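Long-range contact in UPF0434 family protein (Haloferax volcanii, PDB 6F5Z), which binds a putative methyltransferase as a Trm112-type activator, probably forming a holoenzyme of the kind involved in translation: residues P12-E17 against T38-V43. Sequence-based numbering, arbitrary orientation.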
ATOM      1  N   PRO C  12     -18.853  21.332  10.313  1.00 16.71           N
ATOM      2  CA  PRO C  12     -17.923  21.393   9.161  1.00 17.15           C
ATOM      3  C   PRO C  12     -17.322  22.763   8.940  1.00 22.24           C
ATOM      4  O   PRO C  12     -16.236  22.842   8.371  1.00 22.24           O
ATOM      5  CB  PRO C  12     -18.802  20.998   7.974  1.00 19.45           C
ATOM      6  CG  PRO C  12     -20.228  21.309   8.406  1.00 23.52           C
ATOM      7  CD  PRO C  12     -20.232  20.997   9.890  1.00 18.33           C
ATOM      8  N   LEU C  13     -17.982  23.842   9.437  1.00 18.11           N
ATOM      9  CA  LEU C  13     -17.445  25.182   9.156  1.00 18.79           C
ATOM     10  C   LEU C  13     -16.171  25.487   9.901  1.00 22.04           C
ATOM     11  O   LEU C  13     -15.246  26.026   9.311  1.00 23.52           O
ATOM     12  CB  LEU C  13     -18.473  26.248   9.508  1.00 19.37           C
ATOM     13  CG  LEU C  13     -19.704  26.318   8.619  1.00 24.05           C
ATOM     14  CD1 LEU C  13     -20.733  27.231   9.224  1.00 25.06           C
ATOM     15  CD2 LEU C  13     -19.348  26.831   7.219  1.00 26.97           C
ATOM     16  N   ASP C  14     -16.122  25.173  11.197  1.00 18.71           N
ATOM     17  CA  ASP C  14     -14.975  25.539  12.032  1.00 17.72           C
ATOM     18  C   ASP C  14     -14.482  24.419  12.952  1.00 21.99           C
ATOM     19  O   ASP C  14     -13.576  24.623  13.791  1.00 22.19           O
ATOM     20  CB  ASP C  14     -15.328  26.802  12.857  1.00 19.42           C
ATOM     21  CG  ASP C  14     -16.396  26.526  13.897  1.00 24.39           C
ATOM     22  OD1 ASP C  14     -17.021  25.443  13.840  1.00 22.04           O
ATOM     23  OD2 ASP C  14     -16.577  27.371  14.804  1.00 26.00           O
ATOM     24  N   LYS C  15     -15.047  23.219  12.776  1.00 18.58           N
ATOM     25  CA  LYS C  15     -14.636  22.028  13.522  1.00 18.38           C
ATOM     26  C   LYS C  15     -14.935  22.091  15.007  1.00 22.81           C
ATOM     27  O   LYS C  15     -14.374  21.324  15.788  1.00 23.62           O
ATOM     28  CB  LYS C  15     -13.136  21.644  13.271  1.00 21.75           C
ATOM     29  CG  LYS C  15     -12.667  21.771  11.815  1.00 22.38           C
ATOM     30  CD  LYS C  15     -13.572  21.093  10.790  1.00 19.52           C
ATOM     31  CE  LYS C  15     -13.016  21.332   9.420  1.00 23.12           C
ATOM     32  NZ  LYS C  15     -13.974  20.947   8.395  1.00 21.35           N
ATOM     33  N   SER C  16     -15.896  22.941  15.386  1.00 19.01           N
ATOM     34  CA  SER C  16     -16.295  23.058  16.772  1.00 18.37           C
ATOM     35  C   SER C  16     -17.337  21.997  17.135  1.00 19.30           C
ATOM     36  O   SER C  16     -17.891  21.300  16.278  1.00 19.47           O
ATOM     37  CB  SER C  16     -16.824  24.466  17.043  1.00 20.02           C
ATOM     38  OG  SER C  16     -17.862  24.762  16.130  1.00 23.66           O
ATOM     39  N   GLU C  17     -17.611  21.888  18.427  1.00 19.60           N
ATOM     40  CA  GLU C  17     -18.549  20.920  18.957  1.00 19.00           C
ATOM     41  C   GLU C  17     -19.976  21.199  18.487  1.00 20.62           C
ATOM     42  O   GLU C  17     -20.362  22.364  18.335  1.00 19.68           O
ATOM     43  CB  GLU C  17     -18.483  20.993  20.509  1.00 20.93           C
ATOM     44  CG  GLU C  17     -19.144  19.838  21.248  1.00 36.08           C
ATOM     45  CD  GLU C  17     -18.501  18.461  21.147  1.00 69.97           C
ATOM     46  OE1 GLU C  17     -19.196  17.470  21.471  1.00 73.65           O
ATOM     47  OE2 GLU C  17     -17.313  18.366  20.760  1.00 67.84           O
ATOM     48  N   THR C  38     -22.169  24.859  18.298  1.00 18.71           N
ATOM     49  CA  THR C  38     -22.035  25.586  19.583  1.00 17.97           C
ATOM     50  C   THR C  38     -21.376  26.962  19.410  1.00 22.25           C
ATOM     51  O   THR C  38     -21.437  27.780  20.348  1.00 22.58           O
ATOM     52  CB  THR C  38     -21.247  24.748  20.596  1.00 21.77           C
ATOM     53  OG1 THR C  38     -19.967  24.472  20.053  1.00 21.20           O
ATOM     54  CG2 THR C  38     -21.990  23.434  21.014  1.00 21.64           C
ATOM     55  N   VAL C  39     -20.697  27.197  18.271  1.00 17.14           N
ATOM     56  CA  VAL C  39     -20.028  28.473  17.998  1.00 15.82           C
ATOM     57  C   VAL C  39     -20.715  29.199  16.870  1.00 18.67           C
ATOM     58  O   VAL C  39     -20.985  30.407  16.977  1.00 18.58           O
ATOM     59  CB  VAL C  39     -18.525  28.225  17.680  1.00 20.32           C
ATOM     60  CG1 VAL C  39     -17.802  29.516  17.306  1.00 21.65           C
ATOM     61  CG2 VAL C  39     -17.812  27.531  18.837  1.00 20.31           C
ATOM     62  N   THR C  40     -21.002  28.495  15.766  1.00 17.15           N
ATOM     63  CA  THR C  40     -21.600  29.154  14.600  1.00 17.22           C
ATOM     64  C   THR C  40     -23.114  29.351  14.699  1.00 18.49           C
ATOM     65  O   THR C  40     -23.670  30.135  13.926  1.00 19.06           O
ATOM     66  CB  THR C  40     -21.355  28.297  13.324  1.00 19.54           C
ATOM     67  OG1 THR C  40     -22.077  27.063  13.469  1.00 19.16           O
ATOM     68  CG2 THR C  40     -19.881  28.029  13.081  1.00 19.64           C
ATOM     69  N   GLY C  41     -23.765  28.526  15.515  1.00 17.82           N
ATOM     70  CA  GLY C  41     -25.217  28.466  15.679  1.00 17.67           C
ATOM     71  C   GLY C  41     -25.895  27.793  14.491  1.00 19.09           C
ATOM     72  O   GLY C  41     -27.130  27.754  14.418  1.00 19.63           O
ATOM     73  N   GLU C  42     -25.100  27.234  13.540  1.00 16.52           N
ATOM     74  CA  GLU C  42     -25.704  26.597  12.360  1.00 16.47           C
ATOM     75  C   GLU C  42     -26.436  25.302  12.778  1.00 18.60           C
ATOM     76  O   GLU C  42     -26.006  24.591  13.683  1.00 19.77           O
ATOM     77  CB  GLU C  42     -24.647  26.318  11.270  1.00 18.84           C
ATOM     78  CG  GLU C  42     -24.064  27.594  10.668  1.00 24.84           C
ATOM     79  CD  GLU C  42     -24.974  28.548   9.907  1.00 32.65           C
ATOM     80  OE1 GLU C  42     -26.104  28.158   9.529  1.00 30.83           O
ATOM     81  OE2 GLU C  42     -24.521  29.690   9.652  1.00 32.70           O
ATOM     82  N   VAL C  43     -27.587  25.055  12.157  1.00 17.82           N
ATOM     83  CA  VAL C  43     -28.439  23.910  12.461  1.00 17.84           C
ATOM     84  C   VAL C  43     -28.300  22.894  11.332  1.00 18.21           C
ATOM     85  O   VAL C  43     -28.629  23.211  10.192  1.00 19.87           O
ATOM     86  CB  VAL C  43     -29.916  24.336  12.675  1.00 21.61           C
ATOM     87  CG1 VAL C  43     -30.801  23.101  12.946  1.00 21.64           C
ATOM     88  CG2 VAL C  43     -30.035  25.351  13.826  1.00 22.33           C
TER
HETATM   89  O   HOH W   1     -20.267  25.673  15.781  1.00 20.08           O
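Two hydrogen bonds tie the loops directly, and both end on one atom, the carbonyl oxygen of E17. T38 N meets E17 O nearly along the C=O axis at 3.1 Å, with a straight N-H...O angle of 167°. The T38 hydroxyl, set between its own backbone N and carbonyl carbon (chi1 59°), donates from OG1 to E17 O at 2.7 Å, from above the carbonyl plane. This grip lies one residue beyond the facing ends of strands 18-22 and 33-37, consistent with a last step of their antiparallel pairing.

Farther along, the polar link is indirect. D14 forms an Asx turn: its OD1 accepts S16 N from above the carboxylate plane and, on the syn lone pair, S16 OG at 2.5 Å. With its proton committed there, S16 OG accepts from a water at 2.6 Å, and that water takes the N-H of T40 (water to T40 N 2.9 Å). T40 OG1 accepts E42 N in an ST turn and is also hydrogen-bonded to D11 OD2. K15 makes salt bridges to D96 and E125 of the bound methyltransferase.

The remaining contacts are van der Waals. CB of S16 lies against CG2 of V39 (3.7 Å), while D14 OD2 touches CG1 of the same valine; the D14 carboxylate and the T40 methyl CG2 meet tip to tip. At the outer end, L13 CD1 crosses E42 CG at about a right angle, 3.6 Å away, near P56.

An alanine at D14 would remove the acceptor of S16 N and S16 OG and the carboxylate that touches V39 and T40, and would probably leave the S16 hydroxyl, and the water it receives, less firmly placed. In this fold of the zinc beta-ribbon clan, the result is a surface junction joined by two direct bonds on E17 O at one end and, beyond it, by a water between S16 OG and T40 N and by side-chain packing.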